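Local coordinates for protein copper-transporting ATPase RAN1 (Arabidopsis thaliana, PDB 3DXS) that probably pumps copper across a membrane at the cost of ATP, its ferredoxin-like amino-terminal domain taking up metal through a CxxC motif, at residues I4-T9 with E54-E59; A22-V27 with N40-V45. The protein carries 1 engineered substitution. One frame throughout, in Å; residues are numbered along the deposited sequence. Where two conformers were deposited one is given.

Contact 1 (I4-T9 with E54-E59); sequences IQVGVT and EDIKEE. Unlike the reference sequence in segment 54-59: Glu59 (reference Ala).
With chi1 of 55°, Ile4 sets CG1 between its own backbone N and carbonyl carbon, and an extended chi2 then places CD1 against Ile56 of helix 53-63. In Ile56, chi1 of -72° puts CG1 anti to the carbonyl carbon and leaves CG2 on the Val6 side. The two isoleucines meet tip to tip, Ile4 CD1 lying 3.8 Å from Ile56 CD1. The other branch of Ile56 is met obliquely by Val6, a looser approach of 4.2 Å from Val6 CG2 to Ile56 CG2. Ile4 and Val6, two apart in strand 2-9, point to the same sheet face, which lets one helix side chain span both. The backbones stay well separated, Val6 CA to Lys57 CA being 7.6 Å, and no hydrogen bond crosses between 4-9 and 54-59. Ile60, one helical turn on, continues the row against Val6 and Val8, while Phe46 touches both Ile4 and Ile56. The Lys57 amine takes no part and pairs with Glu61 and the carbonyl of Ala67. What joins helix to sheet here is methyl against methyl, so the attachment depends on shape and burial in the core of the ferredoxin-like fold, without directional bonds.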
loop_
_atom_site.group_PDB
_atom_site.type_symbol
_atom_site.label_atom_id
_atom_site.label_comp_id
_atom_site.label_asym_id
_atom_site.label_seq_id
_atom_site.Cartn_x
_atom_site.Cartn_y
_atom_site.Cartn_z
ATOM N N ILE A 4 -0.031 -8.651 -0.588
ATOM C CA ILE A 4 1.345 -8.241 -0.204
ATOM C C ILE A 4 1.341 -7.359 1.033
ATOM O O ILE A 4 0.385 -6.650 1.325
ATOM C CB ILE A 4 2.130 -7.534 -1.336
ATOM C CG1 ILE A 4 1.359 -6.322 -1.888
ATOM C CG2 ILE A 4 2.478 -8.528 -2.408
ATOM C CD1 ILE A 4 2.049 -5.586 -3.007
ATOM N N GLN A 5 2.446 -7.456 1.754
ATOM C CA GLN A 5 2.738 -6.610 2.903
ATOM C C GLN A 5 3.801 -5.617 2.511
ATOM O O GLN A 5 4.933 -5.972 2.229
ATOM C CB GLN A 5 3.221 -7.468 4.081
ATOM C CG GLN A 5 2.236 -8.548 4.467
ATOM C CD GLN A 5 2.768 -9.535 5.501
ATOM O OE1 GLN A 5 3.935 -9.476 5.905
ATOM N NE2 GLN A 5 1.903 -10.451 5.935
ATOM N N VAL A 6 3.391 -4.360 2.446
ATOM C CA VAL A 6 4.263 -3.272 2.012
ATOM C C VAL A 6 4.747 -2.470 3.200
ATOM O O VAL A 6 3.989 -2.103 4.092
ATOM C CB VAL A 6 3.527 -2.334 1.018
ATOM C CG1 VAL A 6 4.494 -1.369 0.372
ATOM C CG2 VAL A 6 2.799 -3.136 -0.046
ATOM N N GLY A 7 6.039 -2.207 3.203
ATOM C CA GLY A 7 6.632 -1.318 4.194
ATOM C C GLY A 7 6.490 0.108 3.714
ATOM O O GLY A 7 6.692 0.411 2.543
ATOM N N VAL A 8 6.106 0.970 4.642
ATOM C CA VAL A 8 5.946 2.393 4.372
ATOM C C VAL A 8 6.607 3.228 5.456
ATOM O O VAL A 8 6.358 3.029 6.645
ATOM C CB VAL A 8 4.459 2.771 4.309
ATOM C CG1 VAL A 8 4.292 4.243 3.899
ATOM C CG2 VAL A 8 3.689 1.809 3.373
ATOM N N THR A 9 7.462 4.145 5.023
ATOM C CA THR A 9 8.068 5.072 5.976
ATOM C C THR A 9 7.622 6.504 5.736
ATOM O O THR A 9 7.378 6.953 4.620
ATOM C CB THR A 9 9.603 4.920 6.074
ATOM O OG1 THR A 9 10.225 5.265 4.832
ATOM C CG2 THR A 9 9.963 3.490 6.457
ATOM N N GLU A 54 5.090 -3.269 -7.986
ATOM C CA GLU A 54 5.866 -2.067 -8.288
ATOM C C GLU A 54 4.950 -0.854 -8.407
ATOM O O GLU A 54 5.296 0.261 -8.043
ATOM C CB GLU A 54 6.678 -2.252 -9.579
ATOM C CG GLU A 54 7.718 -3.368 -9.506
ATOM C CD GLU A 54 7.185 -4.726 -9.957
ATOM O OE1 GLU A 54 5.952 -4.922 -9.963
ATOM O OE2 GLU A 54 8.006 -5.602 -10.304
ATOM N N ASP A 55 3.765 -1.112 -8.922
ATOM C CA ASP A 55 2.775 -0.065 -9.156
ATOM C C ASP A 55 2.170 0.376 -7.832
ATOM O O ASP A 55 1.843 1.538 -7.613
ATOM C CB ASP A 55 1.678 -0.554 -10.100
ATOM C CG ASP A 55 2.238 -1.075 -11.390
ATOM O OD1 ASP A 55 2.992 -0.316 -12.032
ATOM O OD2 ASP A 55 1.929 -2.235 -11.748
ATOM N N ILE A 56 2.051 -0.591 -6.945
ATOM C CA ILE A 56 1.514 -0.345 -5.598
ATOM C C ILE A 56 2.508 0.507 -4.817
ATOM O O ILE A 56 2.159 1.487 -4.168
ATOM C CB ILE A 56 1.172 -1.678 -4.887
ATOM C CG1 ILE A 56 -0.075 -2.256 -5.555
ATOM C CG2 ILE A 56 0.941 -1.471 -3.366
ATOM C CD1 ILE A 56 -0.394 -3.678 -5.163
ATOM N N LYS A 57 3.764 0.119 -4.934
ATOM C CA LYS A 57 4.882 0.850 -4.313
ATOM C C LYS A 57 4.910 2.287 -4.817
ATOM O O LYS A 57 5.030 3.236 -4.054
ATOM C CB LYS A 57 6.227 0.160 -4.602
ATOM C CG LYS A 57 7.457 1.002 -4.367
ATOM C CD LYS A 57 8.705 0.181 -4.757
ATOM C CE LYS A 57 9.881 1.034 -5.196
ATOM N NZ LYS A 57 10.456 1.785 -4.074
ATOM N N GLU A 58 4.743 2.426 -6.122
ATOM C CA GLU A 58 4.808 3.740 -6.771
ATOM C C GLU A 58 3.665 4.650 -6.318
ATOM O O GLU A 58 3.853 5.853 -6.139
ATOM C CB GLU A 58 4.834 3.601 -8.311
ATOM C CG GLU A 58 4.825 4.909 -9.085
ATOM C CD GLU A 58 5.178 4.717 -10.551
ATOM O OE1 GLU A 58 5.809 3.690 -10.884
ATOM O OE2 GLU A 58 4.822 5.585 -11.370
ATOM N N GLU A 59 2.490 4.066 -6.134
ATOM C CA GLU A 59 1.325 4.834 -5.667
ATOM C C GLU A 59 1.569 5.428 -4.289
ATOM O O GLU A 59 1.182 6.559 -3.987
ATOM C CB GLU A 59 0.041 3.983 -5.658
#

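Contact 2 (A22-V27 with N40-V45); sequences AALMNV and NRADVV. With LI (lithium ion), chain C.
Leu24 lays its CD1 methyl over two residues of strand 41-46 at once, 3.8 Å from Val44 CG2 and 4.0 Å from Ala42 CB. CD1 is the branch that does the touching; the leucine and valine side chains cross at a slant, while alanine offers just its CB. In Val44, CG1 is anti to the backbone N (chi1 -174°), which turns CG2 to the side where Leu24 arrives. Leu24 also packs on Ile56 and Ile60 of helix 53-63 and on Ala33 of strand 30-36, filling the helix-sheet interface of the ferredoxin-like fold of this heavy-metal-associated domain.

Arg41 and Asp43 point to the other face. There they form a side-on, two-point salt bridge: Arg41 NE reaches Asp43 OD1 at 2.8 Å, 6° out of the guanidinium plane and on the syn lone pair, and Arg41 NH2 reaches Asp43 OD2 at 3.0 Å. Two nitrogens to two oxygens should restrict rotation of both groups. At the strand's start, where Asn40 and Arg41 form a G1 beta bulge opposite Ala36, Asn40 OD1 binds a lithium ion at 2.1 Å, with three waters completing its four ligands. With no hydrogen bond between helix and strand, the seam relies on close packing of buried methyls, while the ion pair and the lithium belong to other surfaces of 40-45.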
loop_
_atom_site.group_PDB
_atom_site.type_symbol
_atom_site.label_atom_id
_atom_site.label_comp_id
_atom_site.label_asym_id
_atom_site.label_seq_id
_atom_site.Cartn_x
_atom_site.Cartn_y
_atom_site.Cartn_z
ATOM N N ALA A 22 -6.207 5.783 1.015
ATOM C CA ALA A 22 -6.989 6.456 -0.033
ATOM C C ALA A 22 -6.285 6.315 -1.377
ATOM O O ALA A 22 -6.889 5.987 -2.404
ATOM C CB ALA A 22 -7.205 7.939 0.308
ATOM N N ALA A 23 -4.988 6.527 -1.335
ATOM C CA ALA A 23 -4.157 6.455 -2.539
ATOM C C ALA A 23 -4.207 5.062 -3.130
ATOM O O ALA A 23 -4.332 4.853 -4.338
ATOM C CB ALA A 23 -2.692 6.857 -2.233
ATOM N N LEU A 24 -4.103 4.092 -2.248
ATOM C CA LEU A 24 -4.060 2.695 -2.674
ATOM C C LEU A 24 -5.399 2.294 -3.287
ATOM O O LEU A 24 -5.460 1.558 -4.274
ATOM C CB LEU A 24 -3.670 1.763 -1.517
ATOM C CG LEU A 24 -2.168 1.796 -1.220
ATOM C CD1 LEU A 24 -1.854 1.122 0.118
ATOM C CD2 LEU A 24 -1.365 1.151 -2.350
ATOM N N MET A 25 -6.477 2.809 -2.712
ATOM C CA MET A 25 -7.842 2.401 -3.143
ATOM C C MET A 25 -8.184 3.020 -4.497
ATOM O O MET A 25 -9.143 2.626 -5.175
ATOM C CB MET A 25 -8.894 2.732 -2.090
ATOM C CG MET A 25 -8.846 1.785 -0.896
ATOM S SD MET A 25 -8.890 0.032 -1.319
ATOM C CE MET A 25 -10.458 -0.113 -2.175
ATOM N N ASN A 26 -7.369 3.982 -4.878
ATOM C CA ASN A 26 -7.499 4.641 -6.178
ATOM C C ASN A 26 -6.659 3.975 -7.251
ATOM O O ASN A 26 -6.691 4.364 -8.407
ATOM C CB ASN A 26 -7.162 6.124 -6.096
ATOM C CG ASN A 26 -8.345 6.961 -5.650
ATOM O OD1 ASN A 26 -9.460 6.461 -5.530
ATOM N ND2 ASN A 26 -8.105 8.238 -5.400
ATOM N N VAL A 27 -5.915 2.960 -6.861
ATOM C CA VAL A 27 -5.112 2.196 -7.831
ATOM C C VAL A 27 -5.989 1.113 -8.459
ATOM O O VAL A 27 -6.489 0.236 -7.779
ATOM C CB VAL A 27 -3.858 1.559 -7.174
ATOM C CG1 VAL A 27 -3.078 0.690 -8.164
ATOM C CG2 VAL A 27 -2.945 2.627 -6.604
ATOM N N ASN A 40 4.359 0.591 10.335
ATOM C CA ASN A 40 4.947 0.972 9.027
ATOM C C ASN A 40 4.501 0.052 7.910
ATOM O O ASN A 40 5.278 -0.321 7.037
ATOM C CB ASN A 40 6.483 0.975 9.038
ATOM C CG ASN A 40 7.064 1.938 10.048
ATOM O OD1 ASN A 40 6.337 2.671 10.714
ATOM N ND2 ASN A 40 8.383 1.940 10.169
ATOM N N ARG A 41 3.239 -0.321 7.975
ATOM C CA ARG A 41 2.675 -1.354 7.092
ATOM C C ARG A 41 1.440 -0.940 6.335
ATOM O O ARG A 41 0.567 -0.262 6.840
ATOM C CB ARG A 41 2.345 -2.606 7.914
ATOM C CG ARG A 41 3.534 -3.528 8.157
ATOM C CD ARG A 41 3.718 -4.540 7.025
ATOM N NE ARG A 41 2.619 -5.490 6.986
ATOM C CZ ARG A 41 2.566 -6.603 7.718
ATOM N NH1 ARG A 41 3.564 -6.934 8.542
ATOM N NH2 ARG A 41 1.515 -7.388 7.632
ATOM N N ALA A 42 1.410 -1.387 5.094
ATOM C CA ALA A 42 0.212 -1.363 4.266
ATOM C C ALA A 42 0.040 -2.715 3.602
ATOM O O ALA A 42 0.872 -3.158 2.811
ATOM C CB ALA A 42 0.300 -0.234 3.203
ATOM N N ASP A 43 -1.050 -3.357 3.963
ATOM C CA ASP A 43 -1.395 -4.682 3.459
ATOM C C ASP A 43 -2.407 -4.547 2.335
ATOM O O ASP A 43 -3.487 -3.988 2.493
ATOM C CB ASP A 43 -1.914 -5.554 4.592
ATOM C CG ASP A 43 -0.839 -5.879 5.590
ATOM O OD1 ASP A 43 0.328 -5.571 5.302
ATOM O OD2 ASP A 43 -1.169 -6.429 6.660
ATOM N N VAL A 44 -2.020 -5.053 1.178
ATOM C CA VAL A 44 -2.771 -4.819 -0.060
ATOM C C VAL A 44 -3.158 -6.094 -0.791
ATOM O O VAL A 44 -2.330 -6.932 -1.144
ATOM C CB VAL A 44 -1.967 -3.888 -1.018
ATOM C CG1 VAL A 44 -2.790 -3.519 -2.239
ATOM C CG2 VAL A 44 -1.492 -2.622 -0.280
ATOM N N VAL A 45 -4.456 -6.194 -1.004
ATOM C CA VAL A 45 -5.074 -7.271 -1.784
ATOM C C VAL A 45 -5.369 -6.728 -3.171
ATOM O O VAL A 45 -6.029 -5.707 -3.313
ATOM C CB VAL A 45 -6.359 -7.787 -1.124
ATOM C CG1 VAL A 45 -6.989 -8.862 -1.984
ATOM C CG2 VAL A 45 -6.067 -8.331 0.292
HETATM LI LI LI C . 6.156 4.235 12.128
HETATM O O HOH W 1 7.728 5.316 11.880
HETATM O O HOH W 2 6.212 3.213 13.833
HETATM O O HOH W 3 4.731 4.995 11.114
#

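In the fold
Contacts 1 and 2 are both buried core contacts, centred 8 Å apart, and each sets one of the two helices on the same face of the antiparallel sheet: helix 53-63 on strand 2-9 in contact 1, helix 14-25 on strand 41-46 in contact 2. These strands are neighbours, and the Val6 N to Ala42 O approach of 2.8 Å is a probable hydrogen bond tying one contact to the other. Ile56 takes part in contact 1 and also borders contact 2. Among the polar groups of the two strands, Gln5 packs on Arg41 on the opposite sheet face. The zinc bound by Cys13 and Cys16 belongs to neither contact, although Cys16 lies near the start of the helix whose other end makes contact 2.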